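OmpA family protein (Klebsiella pneumoniae subsp. pneumoniae, PDB 7RJJ) probably binds peptidoglycan through this periplasmic OmpA-like domain of a longer outer-membrane protein, with D-alanine bound in its pocket. Local coordinates at residues A[68-72]-A[86-90]; A[82-86]-A[119-123]. All blocks are in the same frame, centred on the assembly; numbering follows the deposited sequence.

Interaction 1: A[68-72]-A[86-90]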
loop_
_atom_site.group_PDB
_atom_site.type_symbol
_atom_site.label_atom_id
_atom_site.label_comp_id
_atom_site.label_asym_id
_atom_site.label_seq_id
_atom_site.Cartn_x
_atom_site.Cartn_y
_atom_site.Cartn_z
ATOM N N ALA A 68 -1.637 4.920 0.395
ATOM C CA ALA A 68 -1.759 4.202 -0.892
ATOM C C ALA A 68 -1.273 5.142 -2.001
ATOM O O ALA A 68 -0.523 4.689 -2.855
ATOM C CB ALA A 68 -3.185 3.767 -1.108
ATOM N N GLU A 69 -1.580 6.432 -1.893
ATOM C CA GLU A 69 -1.130 7.404 -2.932
ATOM C C GLU A 69 0.401 7.556 -2.908
ATOM O O GLU A 69 0.971 7.716 -3.997
ATOM C CB GLU A 69 -1.833 8.745 -2.751
ATOM C CG GLU A 69 -3.316 8.672 -3.060
ATOM C CD GLU A 69 -4.091 9.929 -2.708
ATOM O OE1 GLU A 69 -3.521 10.809 -2.035
ATOM O OE2 GLU A 69 -5.271 10.016 -3.090
ATOM N N SER A 70 1.032 7.542 -1.728
ATOM C CA SER A 70 2.519 7.662 -1.645
ATOM C C SER A 70 3.178 6.484 -2.379
ATOM O O SER A 70 4.163 6.712 -3.102
ATOM C CB SER A 70 3.012 7.748 -0.221
ATOM O OG SER A 70 2.618 8.965 0.396
ATOM N N VAL A 71 2.675 5.266 -2.156
ATOM C CA VAL A 71 3.208 4.039 -2.821
ATOM C C VAL A 71 2.899 4.118 -4.319
ATOM O O VAL A 71 3.823 3.877 -5.108
ATOM C CB VAL A 71 2.663 2.764 -2.152
ATOM C CG1 VAL A 71 3.001 1.508 -2.929
ATOM C CG2 VAL A 71 3.161 2.641 -0.723
ATOM N N ARG A 72 1.675 4.498 -4.694
ATOM C CA ARG A 72 1.350 4.645 -6.138
ATOM C C ARG A 72 2.362 5.612 -6.760
ATOM O O ARG A 72 3.008 5.240 -7.765
ATOM C CB ARG A 72 -0.069 5.189 -6.351
ATOM C CG ARG A 72 -0.390 5.557 -7.794
ATOM C CD ARG A 72 -1.600 6.460 -7.886
ATOM N NE ARG A 72 -1.305 7.746 -7.267
ATOM C CZ ARG A 72 -2.207 8.604 -6.821
ATOM N NH1 ARG A 72 -3.495 8.322 -6.892
ATOM N NH2 ARG A 72 -1.810 9.730 -6.253
ATOM N N PHE A 86 -2.875 2.001 -11.868
ATOM C CA PHE A 86 -3.220 1.987 -10.424
ATOM C C PHE A 86 -4.673 2.347 -10.097
ATOM O O PHE A 86 -5.335 3.126 -10.814
ATOM C CB PHE A 86 -2.335 2.992 -9.692
ATOM C CG PHE A 86 -0.860 2.786 -9.919
ATOM C CD1 PHE A 86 -0.142 1.917 -9.124
ATOM C CD2 PHE A 86 -0.195 3.446 -10.946
ATOM C CE1 PHE A 86 1.214 1.714 -9.337
ATOM C CE2 PHE A 86 1.159 3.240 -11.158
ATOM C CZ PHE A 86 1.859 2.378 -10.347
ATOM N N ALA A 87 -5.139 1.738 -9.000
ATOM C CA ALA A 87 -6.435 2.048 -8.362
ATOM C C ALA A 87 -6.138 2.122 -6.865
ATOM O O ALA A 87 -5.575 1.122 -6.331
ATOM C CB ALA A 87 -7.491 1.034 -8.712
ATOM N N VAL A 88 -6.371 3.281 -6.236
ATOM C CA VAL A 88 -5.997 3.396 -4.795
ATOM C C VAL A 88 -7.238 3.270 -3.921
ATOM O O VAL A 88 -8.291 3.829 -4.251
ATOM C CB VAL A 88 -5.146 4.643 -4.465
ATOM C CG1 VAL A 88 -3.826 4.637 -5.237
ATOM C CG2 VAL A 88 -5.868 5.940 -4.656
ATOM N N GLN A 89 -7.051 2.581 -2.796
ATOM C CA GLN A 89 -8.115 2.198 -1.845
ATOM C C GLN A 89 -7.647 2.479 -0.422
ATOM O O GLN A 89 -6.436 2.432 -0.194
ATOM C CB GLN A 89 -8.353 0.696 -2.008
ATOM C CG GLN A 89 -9.411 0.102 -1.098
ATOM C CD GLN A 89 -9.544 -1.389 -1.313
ATOM O OE1 GLN A 89 -8.664 -2.042 -1.866
ATOM N NE2 GLN A 89 -10.635 -1.954 -0.833
ATOM N N GLY A 90 -8.575 2.818 0.466
ATOM C CA GLY A 90 -8.215 3.015 1.879
ATOM C C GLY A 90 -9.115 2.173 2.755
ATOM O O GLY A 90 -10.314 2.160 2.496
#
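In the beta-alpha-beta crossover of this OmpA-like domain, where helix 57-77 links the parallel strands 43-49 and 86-90, Ala-68 and Arg-72 of the helix lie against Phe-86 and Val-88 of the edge strand. The two short segments run nearly antiparallel, at 157°, with their axes 8.5 Å apart at the closest. Phe-86 and Val-88 turn their side chains toward the helix, while Ala-87 between them points away, the in-and-out alternation of a beta strand.

Arg-72 carries the helix side of the contact, chiefly with its aliphatic part, and Val-88 is its counterpart on the strand. With CG anti to the backbone N (chi1 171°), the chain is led over one face of the Phe-86 ring, and CG sits 3.9 Å from the ring centroid in a CH-pi contact. It is displaced toward the attached end of the ring, where CG of Arg-72 comes 3.5 Å from CG of Phe-86. CD of Arg-72 then passes 3.9 Å from CG1 of Val-88. A bend at chi3 carries NE and the guanidinium off the ring, leaving the two planes 77° apart. Beyond that bend, NE and NH2 are hydrogen-bonded close by in the chain, while one face of the guanidinium lies over CA of Glu-69.

Val-88 packs against the helix with both methyl branches. CG1 meets the Arg-72 chain, CG2 touches both NH1 of Arg-72, met obliquely, and CG of Glu-69, and Leu-65, one turn earlier in the helix, also touches Val-88. Met-75 and Arg-76, farther along the helix, also touch Phe-86. Ala-68 is small enough to let the backbones come close: its CB is 4.0 Å from CB of Val-88 and 3.6 Å from the backbone O of Gln-89.

Interaction 2: A[82-86]-A[119-123]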
loop_
_atom_site.group_PDB
_atom_site.type_symbol
_atom_site.label_atom_id
_atom_site.label_comp_id
_atom_site.label_asym_id
_atom_site.label_seq_id
_atom_site.Cartn_x
_atom_site.Cartn_y
_atom_site.Cartn_z
ATOM N N PRO A 82 3.106 3.034 -15.705
ATOM C CA PRO A 82 2.112 3.989 -16.202
ATOM C C PRO A 82 1.054 4.337 -15.140
ATOM O O PRO A 82 0.623 3.453 -14.423
ATOM C CB PRO A 82 1.504 3.287 -17.432
ATOM C CG PRO A 82 2.598 2.332 -17.885
ATOM C CD PRO A 82 3.283 1.885 -16.611
ATOM N N ASP A 83 0.638 5.600 -15.101
ATOM C CA ASP A 83 -0.327 6.083 -14.078
ATOM C C ASP A 83 -1.664 5.328 -14.155
ATOM O O ASP A 83 -2.251 5.108 -13.107
ATOM C CB ASP A 83 -0.472 7.593 -14.186
ATOM C CG ASP A 83 -1.315 8.233 -13.102
ATOM O OD1 ASP A 83 -2.522 8.011 -13.116
ATOM O OD2 ASP A 83 -0.768 8.970 -12.269
ATOM N N SER A 84 -2.106 4.965 -15.356
ATOM C CA SER A 84 -3.439 4.309 -15.475
ATOM C C SER A 84 -3.441 2.897 -14.875
ATOM O O SER A 84 -4.539 2.349 -14.712
ATOM C CB SER A 84 -3.911 4.263 -16.903
ATOM O OG SER A 84 -3.090 3.426 -17.690
ATOM N N CYS A 85 -2.277 2.336 -14.536
ATOM C CA CYS A 85 -2.255 0.946 -13.990
ATOM C C CYS A 85 -2.841 0.873 -12.577
ATOM O O CYS A 85 -3.256 -0.233 -12.168
ATOM C CB CYS A 85 -0.829 0.420 -13.875
ATOM S SG CYS A 85 0.048 0.330 -15.452
ATOM N N PHE A 86 -2.875 2.001 -11.868
ATOM C CA PHE A 86 -3.220 1.987 -10.424
ATOM C C PHE A 86 -4.673 2.347 -10.097
ATOM O O PHE A 86 -5.335 3.126 -10.814
ATOM C CB PHE A 86 -2.335 2.992 -9.692
ATOM C CG PHE A 86 -0.860 2.786 -9.919
ATOM C CD1 PHE A 86 -0.142 1.917 -9.124
ATOM C CD2 PHE A 86 -0.195 3.446 -10.946
ATOM C CE1 PHE A 86 1.214 1.714 -9.337
ATOM C CE2 PHE A 86 1.159 3.240 -11.158
ATOM C CZ PHE A 86 1.859 2.378 -10.347
ATOM N N GLN A 119 -8.479 -9.272 -14.520
ATOM C CA GLN A 119 -9.777 -9.112 -15.245
ATOM C C GLN A 119 -10.035 -7.656 -15.654
ATOM O O GLN A 119 -10.898 -7.448 -16.524
ATOM C CB GLN A 119 -10.967 -9.589 -14.404
ATOM C CG GLN A 119 -10.864 -11.026 -13.909
ATOM C CD GLN A 119 -9.979 -11.196 -12.698
ATOM O OE1 GLN A 119 -9.492 -10.235 -12.100
ATOM N NE2 GLN A 119 -9.796 -12.440 -12.296
ATOM N N VAL A 120 -9.329 -6.693 -15.063
ATOM C CA VAL A 120 -9.555 -5.251 -15.380
ATOM C C VAL A 120 -8.395 -4.746 -16.249
ATOM O O VAL A 120 -7.231 -4.953 -15.863
ATOM C CB VAL A 120 -9.708 -4.428 -14.085
ATOM C CG1 VAL A 120 -9.806 -2.935 -14.356
ATOM C CG2 VAL A 120 -10.896 -4.900 -13.255
ATOM N N ASP A 121 -8.697 -4.176 -17.424
ATOM C CA ASP A 121 -7.604 -3.638 -18.283
ATOM C C ASP A 121 -7.156 -2.345 -17.594
ATOM O O ASP A 121 -8.012 -1.678 -16.960
ATOM C CB ASP A 121 -8.033 -3.540 -19.752
ATOM C CG ASP A 121 -6.890 -3.307 -20.736
ATOM O OD1 ASP A 121 -5.941 -2.586 -20.384
ATOM O OD2 ASP A 121 -6.933 -3.895 -21.838
ATOM N N ALA A 122 -5.853 -2.080 -17.569
ATOM C CA ALA A 122 -5.368 -0.886 -16.843
ATOM C C ALA A 122 -4.154 -0.285 -17.550
ATOM O O ALA A 122 -3.860 0.889 -17.306
ATOM C CB ALA A 122 -5.037 -1.278 -15.422
ATOM N N CYS A 123 -3.471 -1.078 -18.369
ATOM C CA CYS A 123 -2.252 -0.603 -19.074
ATOM C C CYS A 123 -1.689 -1.737 -19.938
ATOM O O CYS A 123 -2.357 -2.097 -20.921
ATOM C CB CYS A 123 -1.212 -0.063 -18.097
ATOM S SG CYS A 123 -1.031 -1.001 -16.552
#
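Cys-85, the disulfide partner of Cys-123, also places its CB over one face of the neighbouring Phe-86 ring, 4.2 Å above the plane and offset toward the rim; the carbonyl O of Asp-83 lies at the ring's edge, in its plane. The ring itself takes no part in the link to 119-123, which starts at the sulfur. SG of Cys-85 is bonded to SG of Cys-123 at 2.0 Å, with a chi3 of 131°. A relaxed disulfide has this dihedral close to a right angle; the wider opening suggests some strain in a link made at the last modelled residue of the chain.

The bridge ties the short 3-10 turn 83-85, which leads from helix 57-77 into the edge strand 86-90 of the OmpA-like domain, to the tail that follows strand 112-117. The turn is closed by its own backbone bond from N of Cys-85 to O of Pro-82 (3.1 Å), while Asp-83 forms a salt bridge back to Arg-76 on the helix.

Next to the sulfurs, OG of Ser-84 donates to the carbonyl O of Ala-122 at 2.7 Å. The hydroxyl meets that oxygen almost head-on, at a C=O...OG angle of 160°; its chi1 of 66°, between the backbone N and the carbonyl carbon, swings it toward the tail. CB of Ala-122 packs on the turn's backbone, 3.8 Å from CA of Cys-85, and its side chain also touches Leu-44 of strand 43-49. CB of Pro-82 also approaches CB of Cys-123, at 4.4 Å.

In the fold
Both are surface contacts, but interaction 1 lies nearer the middle of the domain, its centre about 6 Å from that of the chain, against about 16 Å for interaction 2; the centres of the two contacts are about 13 Å apart. Interaction 1 packs the crossover helix on the edge strand mainly by aliphatic and CH-pi contact. Interaction 2 joins a turn to the C-terminal tail, where the link is one disulfide and one hydrogen bond, with little apolar contact. Phe-86 belongs to both ranges: interaction 1 uses the ring face under Arg-72, whereas CB of Cys-85 sits over the opposite face. Ile-45 of strand 43-49 touches Cys-85 and Phe-86 alike.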